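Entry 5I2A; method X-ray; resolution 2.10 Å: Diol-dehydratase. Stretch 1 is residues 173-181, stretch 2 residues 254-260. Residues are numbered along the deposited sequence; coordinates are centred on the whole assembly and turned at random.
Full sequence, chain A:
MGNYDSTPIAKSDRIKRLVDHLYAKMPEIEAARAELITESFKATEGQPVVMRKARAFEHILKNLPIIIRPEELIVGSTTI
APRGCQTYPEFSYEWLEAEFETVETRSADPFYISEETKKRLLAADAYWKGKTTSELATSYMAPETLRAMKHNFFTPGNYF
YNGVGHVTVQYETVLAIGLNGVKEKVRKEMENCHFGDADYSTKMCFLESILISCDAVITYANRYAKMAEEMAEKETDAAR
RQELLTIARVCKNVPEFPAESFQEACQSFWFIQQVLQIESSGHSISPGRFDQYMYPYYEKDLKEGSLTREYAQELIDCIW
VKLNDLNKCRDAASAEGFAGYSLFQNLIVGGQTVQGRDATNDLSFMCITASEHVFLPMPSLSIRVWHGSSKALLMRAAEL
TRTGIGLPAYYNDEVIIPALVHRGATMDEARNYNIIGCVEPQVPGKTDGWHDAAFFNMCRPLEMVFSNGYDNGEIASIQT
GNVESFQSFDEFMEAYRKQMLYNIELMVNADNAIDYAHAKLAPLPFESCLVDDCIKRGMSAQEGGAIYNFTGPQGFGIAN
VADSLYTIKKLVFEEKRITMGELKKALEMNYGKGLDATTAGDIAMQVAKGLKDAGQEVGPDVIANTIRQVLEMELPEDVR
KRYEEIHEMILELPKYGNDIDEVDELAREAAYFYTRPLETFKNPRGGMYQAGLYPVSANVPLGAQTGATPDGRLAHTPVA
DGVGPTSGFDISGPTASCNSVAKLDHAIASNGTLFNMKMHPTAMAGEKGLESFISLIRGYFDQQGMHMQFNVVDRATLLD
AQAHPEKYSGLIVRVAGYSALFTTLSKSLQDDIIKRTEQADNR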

# COMPACT_ATOMS: atom_id res chain seq x y z
N THR A 173 -23.62 16.82 8.97
CA THR A 173 -22.54 17.06 9.91
C THR A 173 -21.91 18.42 9.64
O THR A 173 -21.66 19.19 10.56
CB THR A 173 -21.46 15.96 9.84
OG1 THR A 173 -22.02 14.72 10.26
CG2 THR A 173 -20.30 16.33 10.74
N VAL A 174 -21.67 18.72 8.37
CA VAL A 174 -21.07 20.00 8.00
C VAL A 174 -21.99 21.17 8.40
O VAL A 174 -21.53 22.19 8.90
CB VAL A 174 -20.77 20.05 6.48
CG1 VAL A 174 -20.22 21.42 6.08
CG2 VAL A 174 -19.79 18.93 6.08
N LEU A 175 -23.28 21.01 8.17
CA LEU A 175 -24.25 22.03 8.55
C LEU A 175 -24.27 22.28 10.06
O LEU A 175 -24.29 23.42 10.49
CB LEU A 175 -25.66 21.64 8.07
CG LEU A 175 -25.86 21.57 6.56
CD1 LEU A 175 -27.25 21.10 6.21
CD2 LEU A 175 -25.61 22.91 5.95
N ALA A 176 -24.25 21.20 10.85
CA ALA A 176 -24.42 21.35 12.29
C ALA A 176 -23.13 21.75 13.03
O ALA A 176 -23.19 22.51 13.97
CB ALA A 176 -25.00 20.05 12.88
N ILE A 177 -21.96 21.24 12.62
CA ILE A 177 -20.76 21.57 13.38
C ILE A 177 -19.71 22.28 12.54
O ILE A 177 -18.71 22.75 13.07
CB ILE A 177 -20.15 20.31 14.07
CG1 ILE A 177 -19.51 19.33 13.08
CG2 ILE A 177 -21.19 19.62 14.95
CD1 ILE A 177 -18.88 18.07 13.76
N GLY A 178 -19.94 22.39 11.24
CA GLY A 178 -18.97 23.03 10.37
C GLY A 178 -17.74 22.17 10.13
O GLY A 178 -17.55 21.15 10.80
N LEU A 179 -16.90 22.57 9.18
CA LEU A 179 -15.62 21.90 8.99
C LEU A 179 -14.74 22.17 10.21
O LEU A 179 -13.83 21.40 10.51
CB LEU A 179 -14.93 22.35 7.70
CG LEU A 179 -15.66 21.92 6.42
CD1 LEU A 179 -14.86 22.29 5.18
CD2 LEU A 179 -15.96 20.41 6.43
N ASN A 180 -15.01 23.26 10.93
CA ASN A 180 -14.32 23.50 12.18
C ASN A 180 -14.60 22.37 13.16
O ASN A 180 -13.70 21.87 13.82
CB ASN A 180 -14.74 24.83 12.79
CG ASN A 180 -13.92 25.19 13.98
OD1 ASN A 180 -12.73 25.48 13.86
ND2 ASN A 180 -14.54 25.17 15.15
N GLY A 181 -15.87 21.97 13.23
CA GLY A 181 -16.27 20.85 14.04
C GLY A 181 -15.66 19.52 13.59
O GLY A 181 -15.32 18.69 14.42
N VAL A 254 -19.50 29.91 6.25
CA VAL A 254 -19.69 28.50 5.89
C VAL A 254 -18.79 28.10 4.70
O VAL A 254 -18.51 28.91 3.83
CB VAL A 254 -21.18 28.17 5.58
CG1 VAL A 254 -22.04 28.34 6.83
CG2 VAL A 254 -21.72 29.00 4.43
N PRO A 255 -18.34 26.85 4.68
CA PRO A 255 -18.72 25.78 5.60
C PRO A 255 -17.80 25.63 6.82
O PRO A 255 -17.89 24.61 7.49
CB PRO A 255 -18.64 24.54 4.71
CG PRO A 255 -17.51 24.84 3.82
CD PRO A 255 -17.49 26.33 3.59
N GLU A 256 -16.97 26.62 7.13
CA GLU A 256 -16.12 26.54 8.31
C GLU A 256 -16.94 26.34 9.59
O GLU A 256 -16.64 25.47 10.41
CB GLU A 256 -15.22 27.77 8.46
CG GLU A 256 -14.44 27.77 9.80
CD GLU A 256 -13.31 28.77 9.85
OE1 GLU A 256 -13.32 29.76 9.08
OE2 GLU A 256 -12.39 28.56 10.66
N PHE A 257 -18.01 27.12 9.72
CA PHE A 257 -18.80 27.14 10.94
C PHE A 257 -20.21 26.60 10.72
O PHE A 257 -20.64 26.47 9.57
CB PHE A 257 -18.86 28.57 11.49
CG PHE A 257 -17.51 29.11 11.89
CD1 PHE A 257 -16.85 28.62 13.00
CD2 PHE A 257 -16.90 30.11 11.14
CE1 PHE A 257 -15.61 29.11 13.37
CE2 PHE A 257 -15.65 30.60 11.50
CZ PHE A 257 -15.01 30.09 12.62
N PRO A 258 -20.91 26.24 11.81
CA PRO A 258 -22.31 25.82 11.68
C PRO A 258 -23.15 26.87 10.96
O PRO A 258 -22.94 28.06 11.14
CB PRO A 258 -22.75 25.66 13.14
CG PRO A 258 -21.48 25.32 13.88
CD PRO A 258 -20.41 26.12 13.19
N ALA A 259 -24.08 26.41 10.12
CA ALA A 259 -24.92 27.32 9.35
C ALA A 259 -25.89 28.08 10.26
O ALA A 259 -26.62 27.46 11.02
CB ALA A 259 -25.70 26.54 8.29
N GLU A 260 -25.89 29.40 10.15
CA GLU A 260 -26.75 30.27 10.97
C GLU A 260 -28.02 30.76 10.28
O GLU A 260 -28.83 31.45 10.88
CB GLU A 260 -25.96 31.50 11.43
CG GLU A 260 -24.57 31.19 11.92
CD GLU A 260 -24.46 31.22 13.42
OE1 GLU A 260 -25.31 30.58 14.09
OE2 GLU A 260 -23.53 31.89 13.92
O HOH W 1 -22.01 24.76 7.81
O HOH W 2 -11.85 26.00 11.58

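How does the helix meet the irregular stretch around Val 174 and Leu 175? Val 174, buried and with chi1 in t, sets CG1 3.8 Å from CB of Pro 255, a small apolar contact. Its carbonyl is served by water 1, which donates to Val 174 O and to Phe 257 O, 2.8 Å in each case, and so bridges two carbonyls that could not bond to each other. Leu 175 points its CA-to-CB bond away, yet CD2 comes within 4.3 Å of Ala 259 CB. Its carbonyl does more: Ala 259 N donates to Leu 175 O at 3.0 Å, and Pro 258 CA makes a CA-H...O contact with the same oxygen at 3.3 Å. Ala 176 O lies 3.3 Å from Pro 258 CB.

Why does glycine suit position 178? Gly 178 has a positive phi of 73°, which favours glycine, and a CB would lie 2.3 Å from Glu 256 O and 2.8 Å from Phe 257 CA, both clashes. Without one, Gly 178 CA approaches Glu 256 O to 3.4 Å in a CA-H...O contact.

What replaces the helical bonds lost at the kink? The helix kinks at Leu 179 and Asn 180, whose amides have no partner in the preceding turn, so stretch 2 supplies acceptors: Leu 179 N donates to Pro 255 O and Asn 180 N to Glu 256 O, both at 2.8 Å. Buried Leu 179 also rests CD1 against Pro 255 CG at 3.9 Å, joining a polar anchor to an apolar one.

How do polar side chains finish the contact? The CA-to-CB bond of Asn 180 points toward stretch 2, and water 2 donates to both Asn 180 OD1 (2.5 Å) and Glu 256 OE2 (2.8 Å), linking two acceptors. Asn 180 CG also lies 4.3 Å from Phe 257 CE1.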